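Local coordinates for protein ferredoxin component of carbazole 1,9a-dioxygenase (Nocardioides aromaticivorans, PDB 3GCE) that probably passes electrons through its Rieske [2Fe-2S] cluster to the terminal oxygenase of carbazole 1,9a-dioxygenase, at residues 20-25 with 36-40; 29-33 with 108-112. All coordinates share one frame; numbering follows the deposited sequence.

Contact 1 of 2, residues 20-25 with 36-40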
# COMPACT_ATOMS: atom_id res chain seq x y z
N LEU A 20 2.20 5.58 -12.01
CA LEU A 20 2.54 4.37 -11.27
C LEU A 20 2.72 3.19 -12.19
O LEU A 20 1.78 2.79 -12.92
CB LEU A 20 1.44 4.06 -10.23
CG LEU A 20 1.56 4.57 -8.80
CD1 LEU A 20 1.74 6.08 -8.74
CD2 LEU A 20 0.34 4.13 -8.01
N LYS A 21 3.91 2.60 -12.16
CA LYS A 21 4.15 1.36 -12.87
C LYS A 21 3.33 0.24 -12.22
O LYS A 21 3.37 0.07 -11.00
CB LYS A 21 5.65 1.01 -12.88
CG LYS A 21 6.52 2.10 -13.51
CD LYS A 21 8.03 1.87 -13.28
CE LYS A 21 8.49 2.32 -11.89
NZ LYS A 21 9.96 2.15 -11.69
N PRO A 22 2.56 -0.52 -13.02
CA PRO A 22 1.80 -1.57 -12.37
C PRO A 22 2.74 -2.51 -11.62
O PRO A 22 3.85 -2.80 -12.10
CB PRO A 22 1.11 -2.27 -13.54
CG PRO A 22 0.98 -1.19 -14.57
CD PRO A 22 2.32 -0.50 -14.48
N GLY A 23 2.32 -2.92 -10.43
CA GLY A 23 3.08 -3.87 -9.64
C GLY A 23 4.29 -3.31 -8.92
O GLY A 23 4.96 -4.06 -8.23
N VAL A 24 4.56 -2.02 -9.08
CA VAL A 24 5.67 -1.36 -8.37
C VAL A 24 5.12 -0.46 -7.25
O VAL A 24 4.53 0.60 -7.52
CB VAL A 24 6.59 -0.53 -9.33
CG1 VAL A 24 7.76 0.06 -8.55
CG2 VAL A 24 7.10 -1.40 -10.48
N PRO A 25 5.32 -0.88 -5.99
CA PRO A 25 4.82 -0.13 -4.82
C PRO A 25 5.59 1.16 -4.59
O PRO A 25 6.79 1.22 -4.81
CB PRO A 25 5.02 -1.10 -3.65
CG PRO A 25 5.60 -2.35 -4.20
CD PRO A 25 6.04 -2.11 -5.61
N MET A 36 1.67 3.14 1.58
CA MET A 36 2.13 2.41 0.42
C MET A 36 0.98 2.29 -0.57
O MET A 36 -0.11 1.86 -0.19
CB MET A 36 2.61 1.01 0.82
CG MET A 36 3.34 0.27 -0.31
SD MET A 36 2.31 -0.97 -1.08
CE MET A 36 2.35 -2.09 0.26
N VAL A 37 1.25 2.67 -1.81
CA VAL A 37 0.26 2.61 -2.88
C VAL A 37 0.83 1.71 -3.97
O VAL A 37 2.01 1.81 -4.29
CB VAL A 37 -0.09 4.05 -3.37
CG1 VAL A 37 -1.00 4.04 -4.58
CG2 VAL A 37 -0.78 4.79 -2.23
N VAL A 38 -0.01 0.80 -4.50
CA VAL A 38 0.39 -0.08 -5.57
C VAL A 38 -0.76 -0.34 -6.55
O VAL A 38 -1.90 -0.53 -6.14
CB VAL A 38 0.99 -1.41 -4.99
CG1 VAL A 38 -0.09 -2.27 -4.31
CG2 VAL A 38 1.75 -2.20 -6.07
N ARG A 39 -0.43 -0.30 -7.84
CA ARG A 39 -1.37 -0.62 -8.92
C ARG A 39 -1.26 -2.10 -9.26
O ARG A 39 -0.15 -2.65 -9.33
CB ARG A 39 -1.00 0.15 -10.18
CG ARG A 39 -1.49 1.57 -10.32
CD ARG A 39 -1.15 2.11 -11.74
NE ARG A 39 -1.90 1.46 -12.82
CZ ARG A 39 -1.71 1.66 -14.13
NH1 ARG A 39 -0.76 2.47 -14.58
NH2 ARG A 39 -2.48 1.03 -15.01
N ASP A 40 -2.40 -2.73 -9.47
CA ASP A 40 -2.48 -4.03 -10.11
C ASP A 40 -3.57 -3.92 -11.18
O ASP A 40 -4.71 -3.55 -10.88
CB ASP A 40 -2.85 -5.10 -9.08
CG ASP A 40 -2.88 -6.51 -9.69
OD1 ASP A 40 -1.83 -7.00 -10.16
OD2 ASP A 40 -3.98 -7.12 -9.70
O HOH W 1 2.17 0.59 -8.72

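Contact 2 of 2, residues 29-33 with 108-112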
# COMPACT_ATOMS: atom_id res chain seq x y z
N ASP A 29 3.12 10.52 1.57
CA ASP A 29 2.57 11.12 2.78
C ASP A 29 1.10 11.43 2.59
O ASP A 29 0.72 12.17 1.67
CB ASP A 29 3.30 12.40 3.17
CG ASP A 29 2.56 13.16 4.26
OD1 ASP A 29 2.45 12.61 5.36
OD2 ASP A 29 2.05 14.27 4.01
N VAL A 30 0.26 10.87 3.46
CA VAL A 30 -1.14 11.11 3.42
C VAL A 30 -1.49 11.71 4.78
O VAL A 30 -1.76 10.99 5.74
CB VAL A 30 -1.94 9.80 3.13
CG1 VAL A 30 -3.45 10.05 3.18
CG2 VAL A 30 -1.56 9.22 1.75
N ASP A 31 -1.45 13.04 4.87
CA ASP A 31 -1.84 13.74 6.10
C ASP A 31 -1.01 13.32 7.30
O ASP A 31 -1.56 13.07 8.37
CB ASP A 31 -3.31 13.43 6.41
CG ASP A 31 -4.20 14.63 6.26
OD1 ASP A 31 -4.30 15.17 5.11
OD2 ASP A 31 -4.81 15.02 7.29
N GLY A 32 0.30 13.22 7.12
CA GLY A 32 1.18 12.81 8.21
C GLY A 32 1.44 11.32 8.27
O GLY A 32 2.43 10.90 8.88
N ASP A 33 0.56 10.52 7.66
CA ASP A 33 0.76 9.05 7.62
C ASP A 33 1.39 8.58 6.32
O ASP A 33 1.00 9.00 5.24
CB ASP A 33 -0.56 8.31 7.83
CG ASP A 33 -1.16 8.57 9.20
OD1 ASP A 33 -0.45 8.38 10.21
OD2 ASP A 33 -2.33 8.99 9.25
N LEU A 108 -6.72 9.24 -5.57
CA LEU A 108 -7.09 9.96 -4.34
C LEU A 108 -7.19 9.00 -3.17
O LEU A 108 -7.87 7.97 -3.28
CB LEU A 108 -8.44 10.64 -4.56
CG LEU A 108 -8.59 11.58 -5.78
CD1 LEU A 108 -10.04 12.10 -5.86
CD2 LEU A 108 -7.60 12.74 -5.67
N VAL A 109 -6.55 9.35 -2.05
CA VAL A 109 -6.52 8.52 -0.84
C VAL A 109 -7.22 9.26 0.31
O VAL A 109 -6.89 10.40 0.61
CB VAL A 109 -5.05 8.18 -0.45
CG1 VAL A 109 -4.99 7.23 0.79
CG2 VAL A 109 -4.30 7.55 -1.66
N ALA A 110 -8.18 8.60 0.95
CA ALA A 110 -8.84 9.19 2.11
C ALA A 110 -7.91 9.13 3.32
O ALA A 110 -7.36 8.07 3.61
CB ALA A 110 -10.13 8.46 2.41
N PRO A 111 -7.70 10.26 4.01
CA PRO A 111 -6.81 10.28 5.17
C PRO A 111 -7.42 9.55 6.35
O PRO A 111 -8.63 9.37 6.40
CB PRO A 111 -6.67 11.77 5.50
CG PRO A 111 -7.25 12.51 4.33
CD PRO A 111 -8.28 11.59 3.76
N LYS A 112 -6.55 9.11 7.27
CA LYS A 112 -6.94 8.44 8.52
C LYS A 112 -8.05 9.20 9.24
O LYS A 112 -9.05 8.61 9.66
CB LYS A 112 -5.70 8.34 9.42
CG LYS A 112 -5.71 7.19 10.42
CD LYS A 112 -4.30 6.89 10.94
CE LYS A 112 -3.82 7.92 11.95
NZ LYS A 112 -2.35 7.85 12.21

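Contact 1 of 2, residues 20-25 with 36-40
The ring of Pro22 lies over the guanidinium of Arg39, with CG 3.9 Å above the plane near its centre, while Leu20 lies slantwise across the aliphatic part of the same side chain. In this Rieske domain a type II beta turn from Lys21 to Val24 is thus laid against strand 33-40, and the fit illustrates how an irregular loop can be moulded to a strand by alternating bumps and hollows. On the Leu20 side, CB sits 3.6 Å from Arg39 CD and the CD2 methyl reaches on to Val37 CG1 at 3.7 Å, the two branched side chains crossing at about a right angle. Arg39 NH1 bonds to Leu20 O at 3.1 Å, almost in line with the carbonyl, though the oxygen stands 26° out of the guanidinium plane; NH1 has a further weak bond to Leu17 O, and NH2 a weak one to Gly41 O. Past the turn the bump comes from the strand. With CG1 placed between the backbone N and C (chi1 69°), Val38 sends CG2 into the shallow hollow of the Gly23-Pro25 backbone, 3.8 Å from Pro25 N. Next along, Pro25 CB rests 3.7 Å from Met36 SD, on a side where both residues touch Ile70 of strand 69-71, just before the cluster ligand Cys72. Polar backbone groups hold the turn down. Gly23, which occupies the positive-phi corner of the turn, gives its N-H to Arg39 O at 2.7 Å. Beneath the turn, one water donates to Lys21 O and Val24 O and accepts from Arg39 N, the last at 2.9 Å from its oxygen.

Contact 2 of 2, residues 29-33 with 108-112
Lys112 NZ is held by both carboxylate oxygens of Asp33, at 2.8 Å from OD1 and, in a weak bond, 3.2 Å from OD2. This forked salt bridge ties the last ordered residue of the chain to a beta hairpin, whose type I' turn from Val30 to Asp33 links strands 26-30 and 33-40 of the Rieske domain. It serves as a worked example of a chain end meeting a hairpin turn. OD1 receives the ammonium on its syn side, 26° out of the carboxylate plane. CB and CD of the lysine already lie against OD2, CD at 3.3 Å, and the bend at chi3 (76°) then turns CE and NZ toward the carboxylate; the two side chains cross at about a right angle. Tyr98 touches both partners, and the nearby positive charge would be expected to keep the Asp33 carboxylate ionised. Inward from the salt bridge the chemistry turns apolar. Val30 points CG1, anti to its own backbone N (chi1 177°), at the strand 106-109 side, where it meets Val109 CG1 at 4.0 Å and Pro111 CA at 3.9 Å. Val12 of strand 12-16 touches Val30 too, so the valine joins the hairpin to the neighbouring three-stranded sheet. Asp31, at the corner of the turn, crosses Pro111 at a slant and leans the carbon part of its side chain on the proline, so that polar oxygens sit beside a hydrophobic ring without bonding to it. The turn itself is closed by two backbone bonds between Val30 and Asp33, the tighter running from Val30 N to Asp33 O at 2.7 Å. A weak bond adds to them, from Gly32 N to Asp29 OD1 at 2.8 Å.

In the fold
Both contacts involve the three-stranded sheet 26-30, 33-40, 43-48, but at different places, their centres about 17 Å apart. Contact 1 works on the far part of strand 33-40, where the loop leading into strand 26-30 folds back on it; it is partly buried, mixes apolar packing with backbone bonds and a water, and has one end next to the strand that leads to a cluster ligand. Contact 2 lies at the turn joining the same two strands, farther from the centre of the chain and away from the cluster; there a second sheet and the C-terminal tail are attached through a buried valine pair, a proline and a salt bridge near the surface. Local folding back thus contrasts with a long-range tie.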